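Local coordinates for lantibiotic dehydratase (Microbispora corallina, PDB 5EHK), which probably dehydrates serine and threonine residues of the NAI-107 precursor peptide in a tRNA-dependent reaction during lantibiotic biosynthesis, at residues A955-A960 against E1044-A1049; F965-P970 against A1056-F1061. One frame throughout, in Å; residues are numbered along the deposited sequence.

Contacts 1 and 2 are two joints between the same neighbours. Helix 1044-1059 supplies one partner to each, an early turn to contact 1 and its C-terminal end to contact 2; the other partners are helix 950-965 and the loop that leaves it. Their centres are about 17 Å apart and their nearest atoms about 5 Å, so they do not touch. In both, an arginine of helix 1044-1059 donates hydrogen bonds to main-chain carbonyl oxygen, one in contact 1 and two in contact 2, and helix 1068-1085 packs against both. The same centres lie about 46 and 43 Å from that of the chain, in the C-terminal family region, which probably corresponds to the glutamate-elimination domain, as in NisB.

Contact 1: A955-A960 against E1044-A1049; sequences AISAAA and ESRDEA
Arg1046 NH2 makes one hydrogen bond across the contact, to the main-chain oxygen of Ser957 (NH2 to O 2.5 Å), and has Ser957 OG as a second polar neighbour, OG to NH2 3.0 Å. The oxygen lies close to the guanidinium plane, but NH2 stands above the carbonyl plane, 33° out of it, and the N-H...O angle is 115°, so the bond is strongly bent. A bend at chi2 turns the long arginine chain toward helix 950-965, where it arrives edge-on. The other nitrogens of the group are also engaged. NH1 forms a salt bridge with OD1 of the adjacent Asp1047, at 2.2 Å in the model, and NE pairs with Asp930 of helix 920-942. These two carboxylates flank the buried cation, would hold its rotation and would probably keep it protonated.

Asp1047 sits with CG anti to its carbonyl carbon, which brings its carboxylate alongside Ala960. Ala960 CB makes van der Waals contact with a carboxylate oxygen, Asp1047 OD2, at 3.9 Å; Ala960 O and Asp1047 OD1, 3.3 Å apart, are both acceptors and form no hydrogen bond. Ser957 OG, anti to its own backbone N, comes up beside the guanidinium, while Thr1081 of helix 1068-1085 touches both Ser957 and Arg1046.

The axes of the two helix segments approach to 11.1 Å and run in roughly the same direction, 31° apart. At this distance, with only 158 Å² buried, the Arg1046 side chain bridges the backbones. This is interhelical arginine-to-backbone hydrogen bonding within an alpha-helical bundle, here of helices 920-942, 950-965, 1044-1059 and 1068-1085.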
loop_
_atom_site.group_PDB
_atom_site.type_symbol
_atom_site.label_atom_id
_atom_site.label_comp_id
_atom_site.label_asym_id
_atom_site.label_seq_id
_atom_site.Cartn_x
_atom_site.Cartn_y
_atom_site.Cartn_z
ATOM N N ALA A 955 31.623 9.110 -13.669
ATOM C CA ALA A 955 31.978 8.437 -14.918
ATOM C C ALA A 955 33.496 8.253 -14.981
ATOM O O ALA A 955 33.996 7.160 -15.245
ATOM C CB ALA A 955 31.513 9.260 -16.101
ATOM N N ILE A 956 34.219 9.327 -14.689
ATOM C CA ILE A 956 35.659 9.271 -14.609
ATOM C C ILE A 956 36.083 8.205 -13.617
ATOM O O ILE A 956 36.961 7.405 -13.908
ATOM C CB ILE A 956 36.235 10.629 -14.199
ATOM C CG1 ILE A 956 35.915 11.677 -15.260
ATOM C CG2 ILE A 956 37.731 10.548 -13.967
ATOM C CD1 ILE A 956 36.287 13.081 -14.827
ATOM N N SER A 957 35.421 8.158 -12.467
ATOM C CA SER A 957 35.773 7.189 -11.433
ATOM C C SER A 957 35.465 5.749 -11.869
ATOM O O SER A 957 36.267 4.851 -11.634
ATOM C CB SER A 957 35.094 7.527 -10.105
ATOM O OG SER A 957 35.708 6.859 -9.021
ATOM N N ALA A 958 34.341 5.524 -12.540
ATOM C CA ALA A 958 34.052 4.181 -13.045
ATOM C C ALA A 958 35.119 3.700 -14.015
ATOM O O ALA A 958 35.667 2.599 -13.859
ATOM C CB ALA A 958 32.728 4.132 -13.696
ATOM N N ALA A 959 35.421 4.532 -15.009
ATOM C CA ALA A 959 36.340 4.140 -16.070
ATOM C C ALA A 959 37.737 3.917 -15.526
ATOM O O ALA A 959 38.453 3.001 -15.960
ATOM C CB ALA A 959 36.364 5.184 -17.148
ATOM N N ALA A 960 38.103 4.740 -14.550
ATOM C CA ALA A 960 39.404 4.623 -13.908
ATOM C C ALA A 960 39.530 3.315 -13.116
ATOM O O ALA A 960 40.616 2.716 -13.077
ATOM C CB ALA A 960 39.657 5.811 -13.010
ATOM N N GLU A 1044 44.222 8.048 -7.231
ATOM C CA GLU A 1044 45.431 7.246 -7.431
ATOM C C GLU A 1044 45.492 6.057 -6.497
ATOM O O GLU A 1044 45.605 4.915 -6.921
ATOM C CB GLU A 1044 46.698 8.086 -7.313
ATOM C CG GLU A 1044 46.947 8.917 -8.541
ATOM C CD GLU A 1044 48.230 9.704 -8.457
ATOM O OE1 GLU A 1044 49.147 9.254 -7.723
ATOM O OE2 GLU A 1044 48.314 10.771 -9.116
ATOM N N SER A 1045 45.461 6.366 -5.215
ATOM C CA SER A 1045 45.524 5.378 -4.179
ATOM C C SER A 1045 44.424 4.314 -4.369
ATOM O O SER A 1045 44.638 3.113 -4.169
ATOM C CB SER A 1045 45.424 6.091 -2.838
ATOM O OG SER A 1045 44.813 5.264 -1.887
ATOM N N ARG A 1046 43.253 4.721 -4.820
ATOM C CA ARG A 1046 42.244 3.707 -5.019
ATOM C C ARG A 1046 42.483 2.923 -6.315
ATOM O O ARG A 1046 42.183 1.723 -6.389
ATOM C CB ARG A 1046 40.824 4.281 -4.912
ATOM C CG ARG A 1046 40.103 4.411 -6.221
ATOM C CD ARG A 1046 39.213 3.222 -6.559
ATOM N NE ARG A 1046 38.210 3.693 -7.505
ATOM C CZ ARG A 1046 38.480 4.086 -8.745
ATOM N NH1 ARG A 1046 39.711 4.029 -9.219
ATOM N NH2 ARG A 1046 37.517 4.532 -9.525
ATOM N N ASP A 1047 43.039 3.572 -7.330
ATOM C CA ASP A 1047 43.474 2.809 -8.505
ATOM C C ASP A 1047 44.555 1.780 -8.114
ATOM O O ASP A 1047 44.567 0.659 -8.623
ATOM C CB ASP A 1047 43.982 3.727 -9.617
ATOM C CG ASP A 1047 42.846 4.367 -10.413
ATOM O OD1 ASP A 1047 41.703 3.904 -10.251
ATOM O OD2 ASP A 1047 43.086 5.304 -11.218
ATOM N N GLU A 1048 45.442 2.149 -7.193
ATOM C CA GLU A 1048 46.479 1.229 -6.774
ATOM C C GLU A 1048 45.829 0.014 -6.164
ATOM O O GLU A 1048 46.122 -1.111 -6.575
ATOM C CB GLU A 1048 47.445 1.859 -5.772
ATOM C CG GLU A 1048 48.848 2.103 -6.318
ATOM C CD GLU A 1048 49.545 0.827 -6.808
ATOM O OE1 GLU A 1048 50.097 0.081 -5.963
ATOM O OE2 GLU A 1048 49.548 0.577 -8.039
ATOM N N ALA A 1049 44.918 0.249 -5.218
ATOM C CA ALA A 1049 44.264 -0.836 -4.515
ATOM C C ALA A 1049 43.540 -1.779 -5.457
ATOM O O ALA A 1049 43.553 -3.000 -5.280
ATOM C CB ALA A 1049 43.300 -0.282 -3.497
#

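Contact 2: F965-P970 against A1056-F1061; sequences FGPPAP and AYREAF
Arg1058 carries most of this contact, and its chain can be traced atom by atom. From CB, chi1 of -84° sets CG anti to the carbonyl carbon, and CG then passes 3.8 Å from the main-chain oxygen of Pro967. CD follows alongside the same strip of backbone, near the carbonyl oxygens of both Pro967 and Pro968. A bend at chi3 (-47°) next swings the guanidinium under the Pro967 ring: CG of that ring sits 3.4 Å above the guanidinium plane, offset toward its rim, and the two groups cross at about a right angle. At the tip, NH1 is the hub. It donates to Phe965 O (NH1 to O 3.0 Å) in a fairly straight bond of 161°, and to Pro967 O (NH1 to O 2.8 Å) with more bend. Each bond follows a carbonyl lone pair, and Phe965 O also lies in the guanidinium plane.

Between the two acceptors, Gly966 leaves the helix with positive phi, which bends the chain so that both oxygens reach one nitrogen. Gly966 O itself bonds to Trp996 NE1.

Apolar contacts lie beside this polar core. Phe965 CZ, at the edge of its ring, lies 3.8 Å from Tyr1057 CD2, the planes crossing obliquely. Farther along the loop, Ala969 CB touches Phe1061 CB at 4.0 Å, and the Pro970 ring crosses the poorly ordered Phe1061 ring. Gln1070 of helix 1068-1085 accepts a hydrogen bond from Ala969 N.

Neutral carbonyls, not a carboxylate, accept the arginine's hydrogen bonds across the segments. Because helix 950-965 ends here, the positive charge would probably also be stabilised by the partial negative charge of that C-terminus.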
loop_
_atom_site.group_PDB
_atom_site.type_symbol
_atom_site.label_atom_id
_atom_site.label_comp_id
_atom_site.label_asym_id
_atom_site.label_seq_id
_atom_site.Cartn_x
_atom_site.Cartn_y
_atom_site.Cartn_z
ATOM N N PHE A 965 41.573 -2.404 -12.615
ATOM C CA PHE A 965 41.422 -3.818 -12.287
ATOM C C PHE A 965 42.334 -4.651 -13.174
ATOM O O PHE A 965 42.882 -5.676 -12.742
ATOM C CB PHE A 965 39.983 -4.291 -12.440
ATOM C CG PHE A 965 39.740 -5.661 -11.867
ATOM C CD1 PHE A 965 39.489 -5.828 -10.514
ATOM C CD2 PHE A 965 39.773 -6.780 -12.674
ATOM C CE1 PHE A 965 39.262 -7.087 -9.982
ATOM C CE2 PHE A 965 39.554 -8.040 -12.149
ATOM C CZ PHE A 965 39.300 -8.197 -10.804
ATOM N N GLY A 966 42.500 -4.202 -14.413
ATOM C CA GLY A 966 43.385 -4.887 -15.333
ATOM C C GLY A 966 42.669 -5.936 -16.154
ATOM O O GLY A 966 41.439 -6.050 -16.096
ATOM N N PRO A 967 43.447 -6.714 -16.926
ATOM C CA PRO A 967 42.959 -7.746 -17.848
ATOM C C PRO A 967 42.092 -8.753 -17.105
ATOM O O PRO A 967 42.347 -9.011 -15.937
ATOM C CB PRO A 967 44.244 -8.441 -18.302
ATOM C CG PRO A 967 45.227 -8.172 -17.208
ATOM C CD PRO A 967 44.902 -6.797 -16.718
ATOM N N PRO A 968 41.058 -9.282 -17.762
ATOM C CA PRO A 968 40.260 -10.375 -17.202
ATOM C C PRO A 968 41.043 -11.669 -16.995
ATOM O O PRO A 968 42.233 -11.740 -17.311
ATOM C CB PRO A 968 39.143 -10.564 -18.233
ATOM C CG PRO A 968 39.009 -9.228 -18.904
ATOM C CD PRO A 968 40.419 -8.675 -18.942
ATOM N N ALA A 969 40.397 -12.652 -16.377
ATOM C CA ALA A 969 40.896 -14.020 -16.374
ATOM C C ALA A 969 40.523 -14.577 -17.738
ATOM O O ALA A 969 39.575 -14.085 -18.353
ATOM C CB ALA A 969 40.252 -14.829 -15.270
ATOM N N PRO A 970 41.288 -15.564 -18.242
ATOM C CA PRO A 970 40.967 -16.151 -19.554
ATOM C C PRO A 970 39.610 -16.857 -19.585
ATOM O O PRO A 970 39.183 -17.446 -18.589
ATOM C CB PRO A 970 42.095 -17.170 -19.778
ATOM C CG PRO A 970 42.724 -17.384 -18.454
ATOM C CD PRO A 970 42.524 -16.128 -17.670
ATOM N N ALA A 1056 45.941 -10.168 -7.657
ATOM C CA ALA A 1056 45.786 -11.353 -6.810
ATOM C C ALA A 1056 44.586 -12.153 -7.272
ATOM O O ALA A 1056 44.509 -13.370 -7.076
ATOM C CB ALA A 1056 45.638 -10.977 -5.350
ATOM N N TYR A 1057 43.649 -11.465 -7.909
ATOM C CA TYR A 1057 42.486 -12.148 -8.415
ATOM C C TYR A 1057 42.785 -13.046 -9.607
ATOM O O TYR A 1057 42.278 -14.164 -9.693
ATOM C CB TYR A 1057 41.394 -11.173 -8.796
ATOM C CG TYR A 1057 40.258 -11.935 -9.394
ATOM C CD1 TYR A 1057 39.444 -12.727 -8.597
ATOM C CD2 TYR A 1057 40.023 -11.900 -10.752
ATOM C CE1 TYR A 1057 38.426 -13.446 -9.137
ATOM C CE2 TYR A 1057 39.007 -12.611 -11.301
ATOM C CZ TYR A 1057 38.210 -13.382 -10.495
ATOM O OH TYR A 1057 37.182 -14.098 -11.056
ATOM N N ARG A 1058 43.602 -12.555 -10.529
ATOM C CA ARG A 1058 43.995 -13.363 -11.673
ATOM C C ARG A 1058 44.918 -14.489 -11.214
ATOM O O ARG A 1058 44.885 -15.566 -11.765
ATOM C CB ARG A 1058 44.659 -12.506 -12.756
ATOM C CG ARG A 1058 43.676 -11.822 -13.695
ATOM C CD ARG A 1058 44.397 -10.926 -14.706
ATOM N NE ARG A 1058 45.395 -10.080 -14.059
ATOM C CZ ARG A 1058 45.177 -8.837 -13.648
ATOM N NH1 ARG A 1058 43.983 -8.273 -13.827
ATOM N NH2 ARG A 1058 46.161 -8.164 -13.052
ATOM N N GLU A 1059 45.723 -14.236 -10.190
ATOM C CA GLU A 1059 46.610 -15.253 -9.625
ATOM C C GLU A 1059 45.877 -16.490 -9.075
ATOM O O GLU A 1059 46.417 -17.597 -9.077
ATOM C CB GLU A 1059 47.473 -14.644 -8.520
ATOM C CG GLU A 1059 48.956 -14.690 -8.805
ATOM C CD GLU A 1059 49.538 -13.324 -9.122
ATOM O OE1 GLU A 1059 49.209 -12.764 -10.198
ATOM O OE2 GLU A 1059 50.332 -12.814 -8.291
ATOM N N ALA A 1060 44.638 -16.294 -8.636
ATOM C CA ALA A 1060 43.868 -17.305 -7.916
ATOM C C ALA A 1060 42.807 -17.903 -8.841
ATOM O O ALA A 1060 42.075 -18.833 -8.469
ATOM C CB ALA A 1060 43.226 -16.701 -6.679
ATOM N N PHE A 1061 42.726 -17.339 -10.045
ATOM C CA PHE A 1061 41.853 -17.848 -11.093
ATOM C C PHE A 1061 42.227 -19.284 -11.400
ATOM O O PHE A 1061 43.379 -19.694 -11.205
ATOM C CB PHE A 1061 42.039 -17.035 -12.383
ATOM C CG PHE A 1061 42.887 -17.742 -13.443
ATOM C CD1 PHE A 1061 42.287 -18.364 -14.534
ATOM C CD2 PHE A 1061 44.282 -17.793 -13.340
ATOM C CE1 PHE A 1061 43.061 -19.016 -15.491
ATOM C CE2 PHE A 1061 45.060 -18.437 -14.294
ATOM C CZ PHE A 1061 44.452 -19.050 -15.371
#